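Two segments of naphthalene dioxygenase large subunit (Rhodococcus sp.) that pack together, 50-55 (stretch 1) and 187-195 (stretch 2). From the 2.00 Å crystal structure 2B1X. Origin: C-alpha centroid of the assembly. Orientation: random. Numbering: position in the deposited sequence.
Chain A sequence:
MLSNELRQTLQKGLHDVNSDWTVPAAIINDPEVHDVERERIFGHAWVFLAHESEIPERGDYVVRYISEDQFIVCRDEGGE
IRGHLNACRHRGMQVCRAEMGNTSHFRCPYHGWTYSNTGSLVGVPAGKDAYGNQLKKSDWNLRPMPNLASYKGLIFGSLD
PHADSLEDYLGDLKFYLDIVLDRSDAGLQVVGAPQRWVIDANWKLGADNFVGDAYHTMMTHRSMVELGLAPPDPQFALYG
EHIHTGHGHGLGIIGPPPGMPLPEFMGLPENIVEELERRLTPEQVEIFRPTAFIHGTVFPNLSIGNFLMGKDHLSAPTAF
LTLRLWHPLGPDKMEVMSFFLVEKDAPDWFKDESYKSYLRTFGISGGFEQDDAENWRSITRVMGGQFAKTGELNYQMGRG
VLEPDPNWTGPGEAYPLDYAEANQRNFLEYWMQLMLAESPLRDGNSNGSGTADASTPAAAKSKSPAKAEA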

# COMPACT_ATOMS: atom_id res chain seq x y z
N ALA A 50 -28.48 5.41 6.87
CA ALA A 50 -28.79 4.51 7.97
C ALA A 50 -30.24 4.16 7.97
O ALA A 50 -31.06 4.87 7.35
N HIS A 51 -30.58 3.07 8.66
CA HIS A 51 -31.99 2.78 8.94
C HIS A 51 -32.32 3.29 10.33
O HIS A 51 -31.48 3.21 11.24
N GLU A 52 -33.53 3.84 10.50
CA GLU A 52 -33.97 4.35 11.79
C GLU A 52 -33.92 3.32 12.92
O GLU A 52 -33.70 3.67 14.09
N SER A 53 -34.14 2.05 12.58
CA SER A 53 -34.05 0.97 13.59
C SER A 53 -32.64 0.70 14.12
O SER A 53 -32.49 -0.08 15.07
N GLU A 54 -31.62 1.30 13.50
CA GLU A 54 -30.23 1.25 14.01
C GLU A 54 -29.98 2.21 15.18
O GLU A 54 -29.06 2.03 15.99
N ILE A 55 -30.79 3.27 15.25
CA ILE A 55 -30.66 4.29 16.27
C ILE A 55 -32.01 4.50 16.96
O ILE A 55 -32.61 5.58 16.90
N GLY A 187 -42.80 -2.34 11.56
CA GLY A 187 -41.73 -1.97 10.65
C GLY A 187 -40.57 -2.96 10.60
O GLY A 187 -40.58 -3.99 11.28
N LEU A 188 -39.60 -2.63 9.77
CA LEU A 188 -38.37 -3.39 9.58
C LEU A 188 -37.34 -3.07 10.65
O LEU A 188 -37.30 -1.95 11.19
N GLN A 189 -36.50 -4.06 10.96
CA GLN A 189 -35.32 -3.82 11.79
C GLN A 189 -34.07 -4.31 11.08
O GLN A 189 -34.07 -5.40 10.52
N VAL A 190 -33.02 -3.49 11.08
CA VAL A 190 -31.70 -3.96 10.69
C VAL A 190 -31.26 -4.87 11.82
O VAL A 190 -31.39 -4.51 12.99
N VAL A 191 -30.75 -6.05 11.50
CA VAL A 191 -30.25 -6.94 12.55
C VAL A 191 -28.77 -6.78 12.75
O VAL A 191 -27.99 -7.03 11.84
N GLY A 192 -28.39 -6.35 13.95
CA GLY A 192 -27.00 -6.09 14.28
C GLY A 192 -26.42 -4.88 13.59
O GLY A 192 -26.78 -3.74 13.88
N ALA A 193 -25.52 -5.13 12.66
CA ALA A 193 -24.78 -4.09 11.97
C ALA A 193 -24.55 -4.58 10.53
O ALA A 193 -24.75 -5.76 10.24
N PRO A 194 -24.18 -3.70 9.63
CA PRO A 194 -23.82 -4.13 8.28
C PRO A 194 -22.46 -4.85 8.27
O PRO A 194 -21.57 -4.54 9.09
N GLN A 195 -22.34 -5.85 7.41
CA GLN A 195 -21.01 -6.34 7.03
C GLN A 195 -20.38 -5.24 6.20
O GLN A 195 -21.03 -4.72 5.29

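Stretch 2 opens with G187, whose phi of 89° and psi of 180° would jam any CB against the preceding carbonyl, so glycine is called for by the backbone rather than by the contact. L188 points sideways, with chi1 at -106° and chi2 at 10°, both between wells; its carbonyl and its side chain both meet H51: H51 CE1 sits 3.3 Å from L188 O, and H51 NE2 lies 3.9 Å from L188 CB. Q189 (chi1 p) turns away, yet its backbone is where the stretches come closest in register, and S53 OG packs 3.3 Å from Q189 CA.

V190, in the t rotamer, points in. Its amide supplies the one direct hydrogen bond across the contact, V190 N to S53 OG at 2.9 Å, nearly straight at 165°. S53 holds the p rotamer, and its OG also shares a 2.9 Å hydrogen bond with H51 ND1, so a t histidine braces the serine. V190 CG2 meets H51 CB at 3.5 Å, and V190 CB meets E54 CG at 3.9 Å.

V191 turns away. G192, with positive phi, offers its carbonyl to a water that donates to both G192 O (2.8 Å) and E54 OE1 (2.7 Å). Finally P194 CD rests 4.1 Å from E54 OE1, while E54 OE2 accepts from H51 N at 2.9 Å.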

# COMPACT_ATOMS: atom_id res chain seq x y z
CB ALA A 50 -28.39 5.17 9.32
CB HIS A 51 -32.28 1.27 8.82
CG HIS A 51 -33.74 0.93 8.72
ND1 HIS A 51 -34.54 0.72 9.83
CD2 HIS A 51 -34.54 0.72 7.64
CE1 HIS A 51 -35.77 0.43 9.44
NE2 HIS A 51 -35.80 0.41 8.12
CB GLU A 52 -35.39 4.89 11.67
CG GLU A 52 -35.43 6.28 11.06
CD GLU A 52 -36.81 6.91 11.15
OE1 GLU A 52 -37.32 7.37 10.09
OE2 GLU A 52 -37.40 6.94 12.26
CB SER A 53 -34.66 -0.35 13.07
OG SER A 53 -33.82 -0.89 12.07
CB GLU A 54 -29.22 1.55 12.90
CG GLU A 54 -29.26 0.67 11.65
CD GLU A 54 -28.08 0.95 10.75
OE1 GLU A 54 -26.98 0.39 11.02
OE2 GLU A 54 -28.23 1.73 9.77
CB ILE A 55 -30.10 5.59 15.66
CG1 ILE A 55 -30.90 6.00 14.41
CG2 ILE A 55 -28.63 5.34 15.26
CD1 ILE A 55 -30.64 7.41 13.90
CB LEU A 188 -37.76 -2.97 8.23
CG LEU A 188 -37.79 -3.85 6.98
CD1 LEU A 188 -38.67 -5.09 7.05
CD2 LEU A 188 -38.11 -2.99 5.77
CB GLN A 189 -35.43 -4.48 13.16
CG GLN A 189 -35.50 -5.99 13.15
CD GLN A 189 -35.71 -6.59 14.56
OE1 GLN A 189 -35.98 -7.79 14.69
NE2 GLN A 189 -35.58 -5.76 15.61
CB VAL A 190 -30.67 -2.76 10.56
CG1 VAL A 190 -29.22 -3.26 10.57
CG2 VAL A 190 -30.95 -1.95 9.34
CB VAL A 191 -30.61 -8.43 12.31
CG1 VAL A 191 -30.09 -9.28 13.45
CG2 VAL A 191 -32.09 -8.59 12.21
CB ALA A 193 -23.45 -3.85 12.66
CB PRO A 194 -23.76 -2.82 7.51
CG PRO A 194 -23.40 -1.78 8.58
CD PRO A 194 -24.11 -2.22 9.79
CB GLN A 195 -21.14 -7.57 6.12
CG GLN A 195 -21.81 -8.80 6.73
CD GLN A 195 -21.97 -9.92 5.68
OE1 GLN A 195 -21.78 -9.67 4.48
NE2 GLN A 195 -22.35 -11.10 6.11
O HOH W 1 -26.25 -1.06 13.22